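Local coordinates for protein mnemiopsin 1 (Mnemiopsis leidyi, PDB 5VP3) that probably emits light when calcium binds, acting as a light-sensitive EF-hand photoprotein of a comb jelly, at residues Y11-L14 against R15-G18; N68-D71 against E72-E75; K76-A79 against A80-F84; D172-G175 against K176-P180; F186-F189 against W190-Y194. All coordinates share one frame; numbering follows the deposited sequence. Where two conformers were deposited one is given.

From the N terminus, interaction 1 closes helix 9-16, which packs on helix 101-117. Interaction 2 opens helix 71-87 after the loop that follows helix 53-66, and interaction 3 continues directly along the same helix. Interaction 4 closes a metal-binding EF-hand loop between helices 161-169 and 179-190, and interaction 5 ends helix 179-190 near the modelled C terminus. All five are local and follow one another in series, so none nests in or crosses another. Interactions 3 and 5 nevertheless touch in space, where Phe84 CZ packs 3.9 Å from Trp190 CB and ties helix 71-87 to the C-terminal end.

Interaction 1: Y11-L14 against R15-G18; sequences YRYL and RSVG
Arg15 folds its guanidinium back beside the ring of Tyr11, one helical turn earlier, with the two planes 58° apart. Tyr11 CD1 stands over one face of the guanidinium, offset toward its rim, and Arg15 NH2 comes within 3.5 Å of Tyr11 CE1. The arginine chain is bent early: chi2 is -34°, off the staggered positions, and this kink brings the group alongside the ring instead of letting it run straight out. Both polar ends are held by other residues, Arg15 NH1 by the carbonyls of Asn19 and Trp21 and Tyr11 OH by Glu103. In the backbone, Arg15 N gives a nearly straight bond of 3.0 Å to Tyr11 O. Further along, Val17 CG1 packs 4.0 Å from Tyr13 CE1. Val17 N reaches Leu14 O at 3.1 Å from above the carbonyl plane, an i to i+3 bond, while its i to i+4 bond to Tyr13 O is only weak, consistent with the last turn tightening. The end itself is a Schellman motif: Gly18 takes a positive phi of 76° as the C-prime residue, its N bonds back to Arg15 O at 3.2 Å, and Asn19 N turns to Leu14 O. Helix 9-16 thus stops cleanly and lies on helix 101-117, with Tyr11 and Leu14 on Val107 and Tyr13 and Val17 on Glu114.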
loop_
_atom_site.group_PDB
_atom_site.type_symbol
_atom_site.label_atom_id
_atom_site.label_comp_id
_atom_site.label_asym_id
_atom_site.label_seq_id
_atom_site.Cartn_x
_atom_site.Cartn_y
_atom_site.Cartn_z
ATOM N N TYR A 11 12.185 10.782 2.099
ATOM C CA TYR A 11 13.056 11.963 2.103
ATOM C C TYR A 11 14.502 11.564 1.849
ATOM O O TYR A 11 15.181 12.153 0.997
ATOM C CB TYR A 11 12.936 12.736 3.428
ATOM C CG TYR A 11 11.776 13.696 3.423
ATOM C CD1 TYR A 11 11.732 14.765 2.530
ATOM C CD2 TYR A 11 10.712 13.525 4.286
ATOM C CE1 TYR A 11 10.641 15.637 2.507
ATOM C CE2 TYR A 11 9.639 14.384 4.272
ATOM C CZ TYR A 11 9.611 15.440 3.396
ATOM O OH TYR A 11 8.517 16.262 3.432
ATOM N N ARG A 12 14.988 10.534 2.552
ATOM C CA ARG A 12 16.342 10.058 2.276
ATOM C C ARG A 12 16.548 9.848 0.774
ATOM O O ARG A 12 17.535 10.305 0.191
ATOM C CB ARG A 12 16.595 8.771 3.048
ATOM C CG ARG A 12 18.017 8.226 2.946
ATOM C CD ARG A 12 18.018 6.775 3.440
ATOM N NE ARG A 12 19.305 6.123 3.241
ATOM C CZ ARG A 12 19.525 4.815 3.395
ATOM N NH1 ARG A 12 18.540 3.983 3.753
ATOM N NH2 ARG A 12 20.741 4.328 3.170
ATOM N N TYR A 13 15.602 9.184 0.120
ATOM C CA TYR A 13 15.813 8.841 -1.277
ATOM C C TYR A 13 15.804 10.084 -2.158
ATOM O O TYR A 13 16.645 10.232 -3.049
ATOM C CB TYR A 13 14.746 7.851 -1.729
ATOM C CG TYR A 13 14.702 7.730 -3.197
ATOM C CD1 TYR A 13 15.740 7.127 -3.886
ATOM C CD2 TYR A 13 13.646 8.240 -3.914
ATOM C CE1 TYR A 13 15.714 7.023 -5.251
ATOM C CE2 TYR A 13 13.604 8.143 -5.286
ATOM C CZ TYR A 13 14.644 7.531 -5.947
ATOM O OH TYR A 13 14.608 7.417 -7.314
ATOM N N LEU A 14 14.844 10.977 -1.947
ATOM C CA LEU A 14 14.750 12.151 -2.790
ATOM C C LEU A 14 16.019 12.972 -2.680
ATOM O O LEU A 14 16.604 13.373 -3.695
ATOM C CB LEU A 14 13.537 12.979 -2.397
ATOM C CG LEU A 14 12.204 12.273 -2.677
ATOM C CD1 LEU A 14 11.106 13.075 -2.059
ATOM C CD2 LEU A 14 11.977 12.088 -4.211
ATOM N N ARG A 15 16.485 13.197 -1.447
ATOM C CA ARG A 15 17.697 14.005 -1.273
ATOM C C ARG A 15 18.918 13.317 -1.889
ATOM O O ARG A 15 19.814 13.989 -2.403
ATOM C CB ARG A 15 17.953 14.303 0.209
ATOM C CG ARG A 15 16.850 15.081 0.961
ATOM C CD ARG A 15 16.096 16.120 0.087
ATOM N NE ARG A 15 15.054 16.824 0.860
ATOM C CZ ARG A 15 13.875 17.240 0.379
ATOM N NH1 ARG A 15 13.531 17.038 -0.888
ATOM N NH2 ARG A 15 13.030 17.882 1.171
ATOM N N SER A 16 18.948 11.982 -1.883
ATOM C CA SER A 16 20.055 11.255 -2.483
ATOM C C SER A 16 20.155 11.470 -3.989
ATOM O O SER A 16 21.245 11.296 -4.545
ATOM C CB SER A 16 19.931 9.759 -2.183
ATOM O OG SER A 16 18.876 9.144 -2.913
ATOM N N VAL A 17 19.060 11.835 -4.660
ATOM C CA VAL A 17 19.079 12.088 -6.103
ATOM C C VAL A 17 18.849 13.571 -6.411
ATOM O O VAL A 17 18.512 13.930 -7.548
ATOM C CB VAL A 17 18.064 11.192 -6.849
ATOM C CG1 VAL A 17 18.368 9.736 -6.619
ATOM C CG2 VAL A 17 16.623 11.451 -6.410
ATOM N N GLY A 18 18.973 14.434 -5.409
ATOM C CA GLY A 18 18.881 15.859 -5.636
ATOM C C GLY A 18 17.485 16.377 -5.844
ATOM O O GLY A 18 17.328 17.466 -6.392
#

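Interaction 2: N68-D71 against E72-E75; sequences NATD and EQVE
Glu72 looks back at Thr70 through a water, which sits close to Thr70 OG1 and gives only a weak bond to Glu72 OE1. Gln73 makes the tighter link. Its backbone N donates to Thr70 OG1 over 3.0 Å, and its own side chain, running extended past CG, returns OE1 to within 3.1 Å of Thr70 N. That N-H points well at the oxygen (164°) but arrives from above the amide plane of Gln73. Thr70 can play its half because a chi1 of 67° sets OG1 between its own N and carbonyl carbon, facing the start of the helix. An alanine in place of Gln73 would keep the backbone bond to OG1 but would probably leave Thr70 N without its acceptor and the approach to the helix freer to move. Val74 comes next: its N donates to Thr70 O at 2.9 Å, while CG2 rests 3.9 Å from Ala69 CB. Glu75 completes the turn with a bond from N to Asp71 O, also 2.9 Å, and its carboxylate leads away to Arg78. Ala69 and Gln73 both lean on Val134 of helix 123-135. With Thr70 as N-cap and the two reciprocal bonds to Gln73, this is a capping box at the N-terminal end of helix 71-87.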
loop_
_atom_site.group_PDB
_atom_site.type_symbol
_atom_site.label_atom_id
_atom_site.label_comp_id
_atom_site.label_asym_id
_atom_site.label_seq_id
_atom_site.Cartn_x
_atom_site.Cartn_y
_atom_site.Cartn_z
ATOM N N ASN A 68 -4.298 -20.494 1.081
ATOM C CA ASN A 68 -3.271 -21.509 1.323
ATOM C C ASN A 68 -2.127 -21.238 0.352
ATOM O O ASN A 68 -1.905 -21.952 -0.631
ATOM C CB ASN A 68 -3.848 -22.911 1.203
ATOM C CG ASN A 68 -4.690 -23.280 2.410
ATOM O OD1 ASN A 68 -4.180 -23.355 3.534
ATOM N ND2 ASN A 68 -5.978 -23.489 2.196
ATOM N N ALA A 69 -1.367 -20.196 0.661
ATOM C CA ALA A 69 -0.292 -19.750 -0.202
ATOM C C ALA A 69 0.970 -20.500 0.152
ATOM O O ALA A 69 1.115 -21.048 1.245
ATOM C CB ALA A 69 -0.080 -18.242 -0.050
ATOM N N THR A 70 1.904 -20.515 -0.774
ATOM C CA THR A 70 3.152 -21.159 -0.428
ATOM C C THR A 70 3.946 -20.314 0.555
ATOM O O THR A 70 3.809 -19.086 0.626
ATOM C CB THR A 70 4.018 -21.395 -1.653
ATOM O OG1 THR A 70 4.445 -20.134 -2.178
ATOM C CG2 THR A 70 3.222 -22.194 -2.676
ATOM N N ASP A 71 4.827 -20.994 1.281
ATOM C CA ASP A 71 5.652 -20.320 2.273
ATOM C C ASP A 71 6.471 -19.213 1.627
ATOM O O ASP A 71 6.621 -18.126 2.205
ATOM C CB ASP A 71 6.560 -21.332 2.989
ATOM C CG ASP A 71 5.767 -22.399 3.748
ATOM O OD1 ASP A 71 4.633 -22.098 4.201
ATOM O OD2 ASP A 71 6.282 -23.534 3.905
ATOM N N GLU A 72 6.984 -19.448 0.410
ATOM C CA GLU A 72 7.778 -18.422 -0.248
ATOM C C GLU A 72 6.895 -17.300 -0.769
ATOM O O GLU A 72 7.289 -16.141 -0.770
ATOM C CB GLU A 72 8.572 -19.026 -1.398
ATOM C CG GLU A 72 9.429 -20.194 -0.959
ATOM C CD GLU A 72 9.660 -21.204 -2.073
ATOM O OE1 GLU A 72 8.679 -21.583 -2.746
ATOM O OE2 GLU A 72 10.819 -21.621 -2.286
ATOM N N GLN A 73 5.701 -17.614 -1.244
ATOM C CA GLN A 73 4.798 -16.522 -1.577
ATOM C C GLN A 73 4.549 -15.635 -0.372
ATOM O O GLN A 73 4.556 -14.406 -0.480
ATOM C CB GLN A 73 3.490 -17.088 -2.069
ATOM C CG GLN A 73 3.578 -17.256 -3.516
ATOM C CD GLN A 73 2.711 -18.317 -4.007
ATOM O OE1 GLN A 73 1.769 -18.808 -3.308
ATOM N NE2 GLN A 73 3.057 -18.766 -5.208
ATOM N N VAL A 74 4.341 -16.254 0.792
ATOM C CA VAL A 74 3.998 -15.506 1.995
ATOM C C VAL A 74 5.169 -14.646 2.404
ATOM O O VAL A 74 5.000 -13.483 2.809
ATOM C CB VAL A 74 3.580 -16.467 3.132
ATOM C CG1 VAL A 74 3.444 -15.733 4.465
ATOM C CG2 VAL A 74 2.247 -17.120 2.830
ATOM N N GLU A 75 6.381 -15.187 2.252
ATOM C CA GLU A 75 7.576 -14.443 2.624
ATOM C C GLU A 75 7.801 -13.266 1.670
ATOM O O GLU A 75 8.179 -12.179 2.101
ATOM C CB GLU A 75 8.770 -15.410 2.664
ATOM C CG GLU A 75 10.109 -14.740 2.818
ATOM C CD GLU A 75 10.319 -14.021 4.175
ATOM O OE1 GLU A 75 9.585 -14.256 5.197
ATOM O OE2 GLU A 75 11.257 -13.203 4.203
HETATM O O HOH W 1 5.821 -20.551 -4.233
#

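Interaction 3: K76-A79 against A80-F84; sequences KMRA and AVHTF
His82 leans back over the preceding turn of helix 71-87 to meet Arg78. Starting at its CB, which lies 3.6 Å from Arg78 O, the side chain swings with CG anti to the carbonyl carbon, chi1 -89°, and carries the imidazole back along the helix. His82 ND1 then donates to Arg78 O at 2.9 Å, with the oxygen close to the ring plane, though the nitrogen stands above the plane of the carbonyl. Arg78 O also accepts from His82 N. His82 CE1 comes 3.7 Å from Arg78 CG and 3.3 Å from Arg78 NH1, which sits over one face of the ring near its rim; CG and CD2 face this nitrogen less closely. At the tip, His82 NE2 is 3.7 Å from Arg78 NH1. Arg78 gets there by a bend at chi3, and its guanidinium plane is turned 59° from the imidazole; its other terminal nitrogen, NH2, pairs with Glu75. Thr83 repeats the theme: N and OG1 each donate to Ala79 O at 3.0 Å, from opposite faces of the carbonyl plane. On the buried side Met77 CG packs 4.2 Å from Val81 CG2, with Met57 and Pro60 of helix 53-66 against these residues. Two successive carbonyls therefore each accept a side-chain donor besides the helical N-H, which fixes how the histidine ring is rotated and folds these polar groups onto their own helix.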
loop_
_atom_site.group_PDB
_atom_site.type_symbol
_atom_site.label_atom_id
_atom_site.label_comp_id
_atom_site.label_asym_id
_atom_site.label_seq_id
_atom_site.Cartn_x
_atom_site.Cartn_y
_atom_site.Cartn_z
ATOM N N LYS A 76 7.547 -13.452 0.378
ATOM C CA LYS A 76 7.577 -12.318 -0.551
ATOM C C LYS A 76 6.586 -11.220 -0.165
ATOM O O LYS A 76 6.887 -10.028 -0.322
ATOM C CB LYS A 76 7.281 -12.781 -1.980
ATOM C CG LYS A 76 8.410 -13.531 -2.629
ATOM C CD LYS A 76 9.706 -12.679 -2.712
ATOM C CE LYS A 76 10.879 -13.431 -3.370
ATOM N NZ LYS A 76 10.527 -13.848 -4.766
ATOM N N MET A 77 5.365 -11.599 0.241
ATOM C CA MET A 77 4.374 -10.619 0.651
ATOM C C MET A 77 4.816 -9.897 1.911
ATOM O O MET A 77 4.682 -8.667 2.007
ATOM C CB MET A 77 3.023 -11.300 0.895
ATOM C CG MET A 77 2.027 -10.421 1.689
ATOM S SD MET A 77 0.378 -11.112 1.800
ATOM C CE MET A 77 0.618 -12.408 2.986
ATOM N N ARG A 78 5.300 -10.653 2.909
ATOM C CA ARG A 78 5.839 -10.049 4.132
ATOM C C ARG A 78 6.923 -9.034 3.795
ATOM O O ARG A 78 6.886 -7.897 4.261
ATOM C CB ARG A 78 6.404 -11.126 5.075
ATOM C CG ARG A 78 6.889 -10.619 6.472
ATOM C CD ARG A 78 8.012 -11.491 7.089
ATOM N NE ARG A 78 9.168 -11.510 6.178
ATOM C CZ ARG A 78 9.995 -10.475 5.957
ATOM N NH1 ARG A 78 9.839 -9.330 6.600
ATOM N NH2 ARG A 78 10.986 -10.581 5.069
ATOM N N ALA A 79 7.906 -9.442 2.983
ATOM C CA ALA A 79 8.982 -8.539 2.580
ATOM C C ALA A 79 8.448 -7.296 1.902
ATOM O O ALA A 79 8.952 -6.187 2.123
ATOM C CB ALA A 79 9.926 -9.252 1.617
ATOM N N ALA A 80 7.527 -7.481 0.951
ATOM C CA ALA A 80 6.998 -6.339 0.202
ATOM C C ALA A 80 6.260 -5.368 1.106
ATOM O O ALA A 80 6.402 -4.150 0.970
ATOM C CB ALA A 80 6.067 -6.831 -0.892
ATOM N N VAL A 81 5.454 -5.898 2.037
ATOM C CA VAL A 81 4.732 -5.046 2.959
ATOM C C VAL A 81 5.709 -4.292 3.835
ATOM O O VAL A 81 5.541 -3.100 4.079
ATOM C CB VAL A 81 3.735 -5.867 3.806
ATOM C CG1 VAL A 81 3.085 -5.005 4.830
ATOM C CG2 VAL A 81 2.660 -6.438 2.936
ATOM N N HIS A 82 6.759 -4.954 4.296
ATOM C CA HIS A 82 7.739 -4.264 5.128
ATOM C C HIS A 82 8.390 -3.128 4.356
ATOM O O HIS A 82 8.580 -2.026 4.882
ATOM C CB HIS A 82 8.832 -5.218 5.580
ATOM C CG HIS A 82 8.537 -5.925 6.837
ATOM N ND1 HIS A 82 7.668 -6.989 6.904
ATOM C CD2 HIS A 82 9.024 -5.745 8.084
ATOM C CE1 HIS A 82 7.638 -7.443 8.147
ATOM N NE2 HIS A 82 8.453 -6.706 8.878
ATOM N N THR A 83 8.800 -3.399 3.126
ATOM C CA THR A 83 9.480 -2.377 2.345
ATOM C C THR A 83 8.538 -1.224 2.069
ATOM O O THR A 83 8.910 -0.050 2.205
ATOM C CB THR A 83 9.977 -2.972 1.028
ATOM O OG1 THR A 83 10.904 -4.028 1.280
ATOM C CG2 THR A 83 10.641 -1.903 0.171
ATOM N N PHE A 84 7.311 -1.550 1.666
ATOM C CA PHE A 84 6.322 -0.531 1.351
ATOM C C PHE A 84 6.098 0.387 2.539
ATOM O O PHE A 84 6.169 1.615 2.406
ATOM C CB PHE A 84 5.010 -1.190 0.920
ATOM C CG PHE A 84 3.994 -0.219 0.358
ATOM C CD1 PHE A 84 4.149 0.309 -0.902
ATOM C CD2 PHE A 84 2.874 0.119 1.088
ATOM C CE1 PHE A 84 3.207 1.162 -1.424
ATOM C CE2 PHE A 84 1.915 0.975 0.585
ATOM C CZ PHE A 84 2.073 1.509 -0.668
#

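Interaction 4: D172-G175 against K176-P180; sequences DKTG and KLERP. With CD (cadmium ion), chain D.
Thr174 and Lys176 flank the turn of an EF-hand loop. Gly175 between them has a positive phi of 69°, after which the chain becomes extended at Lys176 and runs to Glu178, the N-cap of helix 179-190. Lys176 N donates to Thr174 OG1 at 3.2 Å, and Lys176 O turns inward to a cadmium ion at 2.4 Å. Leu177 pairs its backbone with Val143 of the neighbouring EF-hand loop. Glu178 brings OE1 to within 2.2 Å of the metal, its chain bent at chi2 (77°); Asp170 and Glu181 complete the site. The Lys176 side chain, bent at chi2 and chi4, carries NZ away to a salt bridge with Asp140 and a hydrogen bond with Thr142, both ligands of the second cadmium-binding loop. An alanine at Lys176 would still offer its carbonyl to the metal, but would probably cost Asp140, still bound to its own cadmium, the lysine salt bridge, and Thr142 OG1 its bond to NZ, weakening the side-chain tie between the two loops. Thr174 OG1 is used three ways: it accepts from Lys176 N, binds the cadmium at 2.5 Å and donates across 2.7 Å to the syn lone pair of Glu178 OE2.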
loop_
_atom_site.group_PDB
_atom_site.type_symbol
_atom_site.label_atom_id
_atom_site.label_comp_id
_atom_site.label_asym_id
_atom_site.label_seq_id
_atom_site.Cartn_x
_atom_site.Cartn_y
_atom_site.Cartn_z
ATOM N N ASP A 172 -9.618 -5.272 -19.562
ATOM C CA ASP A 172 -9.498 -6.507 -20.346
ATOM C C ASP A 172 -10.823 -7.182 -20.642
ATOM O O ASP A 172 -10.935 -7.940 -21.615
ATOM C CB ASP A 172 -8.647 -7.532 -19.501
ATOM C CG ASP A 172 -7.327 -7.785 -20.069
ATOM O OD1 ASP A 172 -7.115 -7.415 -21.241
ATOM O OD2 ASP A 172 -6.483 -8.367 -19.374
ATOM N N LYS A 173 -11.769 -7.080 -19.723
ATOM C CA LYS A 173 -12.956 -7.925 -19.770
ATOM C C LYS A 173 -12.588 -9.417 -19.810
ATOM O O LYS A 173 -13.210 -10.209 -20.514
ATOM C CB LYS A 173 -13.829 -7.538 -20.960
ATOM C CG LYS A 173 -14.346 -6.053 -20.941
ATOM C CD LYS A 173 -15.078 -5.721 -19.686
ATOM C CE LYS A 173 -15.610 -4.310 -19.712
ATOM N NZ LYS A 173 -16.370 -3.982 -18.450
ATOM N N THR A 174 -11.602 -9.839 -19.004
ATOM C CA THR A 174 -11.319 -11.269 -18.925
ATOM C C THR A 174 -12.042 -11.974 -17.787
ATOM O O THR A 174 -11.941 -13.202 -17.685
ATOM C CB THR A 174 -9.826 -11.527 -18.750
ATOM O OG1 THR A 174 -9.341 -10.852 -17.580
ATOM C CG2 THR A 174 -9.078 -11.103 -19.968
ATOM N N GLY A 175 -12.738 -11.234 -16.917
ATOM C CA GLY A 175 -13.214 -11.790 -15.662
ATOM C C GLY A 175 -12.115 -12.106 -14.663
ATOM O O GLY A 175 -12.406 -12.704 -13.630
ATOM N N LYS A 176 -10.864 -11.712 -14.939
ATOM C CA LYS A 176 -9.738 -11.858 -14.022
ATOM C C LYS A 176 -8.961 -10.543 -13.988
ATOM O O LYS A 176 -8.920 -9.809 -14.978
ATOM C CB LYS A 176 -8.772 -12.979 -14.455
ATOM C CG LYS A 176 -9.425 -14.269 -14.960
ATOM C CD LYS A 176 -9.790 -15.198 -13.820
ATOM C CE LYS A 176 -9.979 -16.609 -14.308
ATOM N NZ LYS A 176 -8.725 -17.235 -14.791
ATOM N N LEU A 177 -8.318 -10.264 -12.853
ATOM C CA LEU A 177 -7.294 -9.218 -12.789
ATOM C C LEU A 177 -5.947 -9.846 -13.099
ATOM O O LEU A 177 -5.446 -10.657 -12.322
ATOM C CB LEU A 177 -7.262 -8.552 -11.428
ATOM C CG LEU A 177 -8.525 -7.868 -10.998
ATOM C CD1 LEU A 177 -8.312 -7.288 -9.584
ATOM C CD2 LEU A 177 -8.913 -6.793 -11.972
ATOM N N GLU A 178 -5.397 -9.521 -14.267
ATOM C CA GLU A 178 -4.014 -9.848 -14.571
ATOM C C GLU A 178 -3.099 -8.870 -13.813
ATOM O O GLU A 178 -3.560 -7.871 -13.257
ATOM C CB GLU A 178 -3.811 -9.804 -16.087
ATOM C CG GLU A 178 -4.612 -10.892 -16.850
ATOM C CD GLU A 178 -6.107 -10.633 -17.023
ATOM O OE1 GLU A 178 -6.553 -9.451 -17.061
ATOM O OE2 GLU A 178 -6.849 -11.652 -17.116
ATOM N N ARG A 179 -1.792 -9.146 -13.816
ATOM C CA ARG A 179 -0.891 -8.433 -12.908
ATOM C C ARG A 179 -0.899 -6.918 -13.103
ATOM O O ARG A 179 -0.841 -6.200 -12.091
ATOM C CB ARG A 179 0.532 -9.011 -13.021
ATOM C CG ARG A 179 0.670 -10.412 -12.386
ATOM C CD ARG A 179 2.092 -11.022 -12.442
ATOM N NE ARG A 179 2.117 -12.339 -11.794
ATOM C CZ ARG A 179 1.832 -13.496 -12.406
ATOM N NH1 ARG A 179 1.518 -13.521 -13.694
ATOM N NH2 ARG A 179 1.848 -14.643 -11.728
ATOM N N PRO A 180 -0.978 -6.371 -14.324
ATOM C CA PRO A 180 -1.069 -4.903 -14.470
ATOM C C PRO A 180 -2.370 -4.326 -13.981
ATOM O O PRO A 180 -2.442 -3.145 -13.618
ATOM C CB PRO A 180 -0.899 -4.684 -15.982
ATOM C CG PRO A 180 -0.274 -5.960 -16.504
ATOM C CD PRO A 180 -0.820 -7.048 -15.622
HETATM CD CD CD D . -8.515 -8.545 -16.959
#

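Interaction 5: F186-F189 against W190-Y194; sequences FRKF and WMEPY. With CD (cadmium ion), chain E.
An aromatic cluster of Phe186, Phe189 and Trp190 marks the C-terminal end of helix 179-190. Trp190 NE1 lies over one face of Phe186, tightly, 3.0 Å from its CD2, and the two rings are inclined at 57°. Phe189 presents its edge to the indole in a T-shaped contact, with CD2 over the indole face 3.6 Å from Trp190 CE2. Tyr131 meets Phe186 from helix 123-135, and Arg39 makes a cation-pi contact with Phe189. Where the helix gives out, Glu192 N reaches back to Arg187 O at 2.9 Å, a bond spanning five residues that brings the glutamate alongside the last turn. Glu192 OE1 forms a salt bridge with Lys188 NZ at 2.6 Å, and Glu192 OE2 another with Arg187 NH1 at 3.0 Å, its hydrogen bond weak. A cadmium ion binds Glu192 OE1 at 2.6 Å and Glu192 OE2 at 2.7 Å, with two waters. One carboxylate thus meets a metal and two cationic side chains, which would probably keep it ionised and hold it from turning.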
loop_
_atom_site.group_PDB
_atom_site.type_symbol
_atom_site.label_atom_id
_atom_site.label_comp_id
_atom_site.label_asym_id
_atom_site.label_seq_id
_atom_site.Cartn_x
_atom_site.Cartn_y
_atom_site.Cartn_z
ATOM N N PHE A 186 -4.081 -1.382 -6.936
ATOM C CA PHE A 186 -3.283 -1.087 -5.742
ATOM C C PHE A 186 -2.776 0.349 -5.744
ATOM O O PHE A 186 -2.617 0.956 -4.684
ATOM C CB PHE A 186 -2.106 -2.076 -5.649
ATOM C CG PHE A 186 -2.379 -3.293 -4.763
ATOM C CD1 PHE A 186 -3.511 -4.069 -4.917
ATOM C CD2 PHE A 186 -1.481 -3.671 -3.816
ATOM C CE1 PHE A 186 -3.731 -5.179 -4.103
ATOM C CE2 PHE A 186 -1.706 -4.764 -3.018
ATOM C CZ PHE A 186 -2.842 -5.513 -3.171
ATOM N N ARG A 187 -2.520 0.908 -6.897
ATOM C CA ARG A 187 -2.177 2.296 -6.967
ATOM C C ARG A 187 -3.297 3.159 -6.416
ATOM O O ARG A 187 -3.051 4.054 -5.700
ATOM C CB ARG A 187 -1.798 2.741 -8.361
ATOM C CG ARG A 187 -0.564 2.114 -8.913
ATOM C CD ARG A 187 -0.059 2.759 -10.174
ATOM N NE ARG A 187 1.333 2.927 -10.023
ATOM C CZ ARG A 187 1.921 4.077 -9.872
ATOM N NH1 ARG A 187 1.246 5.177 -9.954
ATOM N NH2 ARG A 187 3.199 4.072 -9.672
ATOM N N LYS A 188 -4.523 2.845 -6.744
ATOM C CA LYS A 188 -5.654 3.572 -6.175
ATOM C C LYS A 188 -5.827 3.258 -4.692
ATOM O O LYS A 188 -5.992 4.164 -3.868
ATOM C CB LYS A 188 -6.946 3.229 -6.929
ATOM C CG LYS A 188 -6.956 3.637 -8.403
ATOM C CD LYS A 188 -6.848 5.120 -8.573
ATOM C CE LYS A 188 -6.880 5.521 -10.048
ATOM N NZ LYS A 188 -6.052 6.736 -10.304
ATOM N N PHE A 189 -5.819 1.972 -4.336
ATOM C CA PHE A 189 -6.140 1.584 -2.967
ATOM C C PHE A 189 -5.114 2.159 -1.990
ATOM O O PHE A 189 -5.465 2.567 -0.882
ATOM C CB PHE A 189 -6.235 0.039 -2.885
ATOM C CG PHE A 189 -6.868 -0.510 -1.594
ATOM C CD1 PHE A 189 -8.261 -0.581 -1.445
ATOM C CD2 PHE A 189 -6.065 -0.998 -0.546
ATOM C CE1 PHE A 189 -8.850 -1.098 -0.252
ATOM C CE2 PHE A 189 -6.645 -1.518 0.638
ATOM C CZ PHE A 189 -8.039 -1.570 0.775
ATOM N N TRP A 190 -3.863 2.229 -2.388
ATOM C CA TRP A 190 -2.782 2.563 -1.518
ATOM C C TRP A 190 -2.089 3.919 -1.764
ATOM O O TRP A 190 -1.103 4.192 -1.150
ATOM C CB TRP A 190 -1.725 1.487 -1.613
ATOM C CG TRP A 190 -2.094 0.106 -1.308
ATOM C CD1 TRP A 190 -2.234 -0.900 -2.168
ATOM C CD2 TRP A 190 -2.276 -0.448 -0.029
ATOM N NE1 TRP A 190 -2.537 -2.032 -1.526
ATOM C CE2 TRP A 190 -2.562 -1.780 -0.194
ATOM C CE3 TRP A 190 -2.238 0.069 1.243
ATOM C CZ2 TRP A 190 -2.815 -2.603 0.852
ATOM C CZ3 TRP A 190 -2.474 -0.735 2.263
ATOM C CH2 TRP A 190 -2.763 -2.065 2.076
ATOM N N MET A 191 -2.597 4.752 -2.646
ATOM C CA MET A 191 -1.943 6.010 -2.952
ATOM C C MET A 191 -2.775 7.089 -3.619
ATOM O O MET A 191 -2.892 8.149 -3.112
ATOM C CB MET A 191 -0.675 5.782 -3.758
ATOM C CG MET A 191 0.053 7.066 -4.057
ATOM S SD MET A 191 1.613 6.922 -4.925
ATOM C CE MET A 191 1.057 6.629 -6.573
ATOM N N GLU A 192 -3.321 6.807 -4.768
ATOM C CA GLU A 192 -3.894 7.825 -5.587
ATOM C C GLU A 192 -5.319 8.085 -5.208
ATOM O O GLU A 192 -5.974 7.254 -4.654
ATOM C CB GLU A 192 -3.844 7.416 -7.030
ATOM C CG GLU A 192 -2.474 7.391 -7.606
ATOM C CD GLU A 192 -2.458 6.882 -9.017
ATOM O OE1 GLU A 192 -3.497 6.846 -9.649
ATOM O OE2 GLU A 192 -1.405 6.515 -9.469
ATOM N N PRO A 193 -5.801 9.247 -5.595
ATOM C CA PRO A 193 -7.209 9.539 -5.399
ATOM C C PRO A 193 -8.093 8.614 -6.207
ATOM O O PRO A 193 -7.770 8.251 -7.299
ATOM C CB PRO A 193 -7.335 10.973 -5.872
ATOM C CG PRO A 193 -5.998 11.533 -5.731
ATOM C CD PRO A 193 -5.017 10.443 -5.881
ATOM N N TYR A 194 -9.205 8.218 -5.642
ATOM C CA TYR A 194 -10.212 7.525 -6.392
ATOM C C TYR A 194 -10.774 8.408 -7.477
ATOM O O TYR A 194 -11.029 9.566 -7.271
ATOM C CB TYR A 194 -11.323 7.048 -5.501
ATOM C CG TYR A 194 -10.841 5.992 -4.596
ATOM C CD1 TYR A 194 -10.606 4.737 -5.055
ATOM C CD2 TYR A 194 -10.577 6.258 -3.300
ATOM C CE1 TYR A 194 -10.130 3.761 -4.232
ATOM C CE2 TYR A 194 -10.113 5.290 -2.470
ATOM C CZ TYR A 194 -9.882 4.044 -2.949
ATOM O OH TYR A 194 -9.422 3.081 -2.123
HETATM CD CD CD E . -2.293 6.811 -11.976
HETATM O O HOH W 2 -4.590 7.266 -13.230
HETATM O O HOH W 3 -1.750 9.278 -11.298
#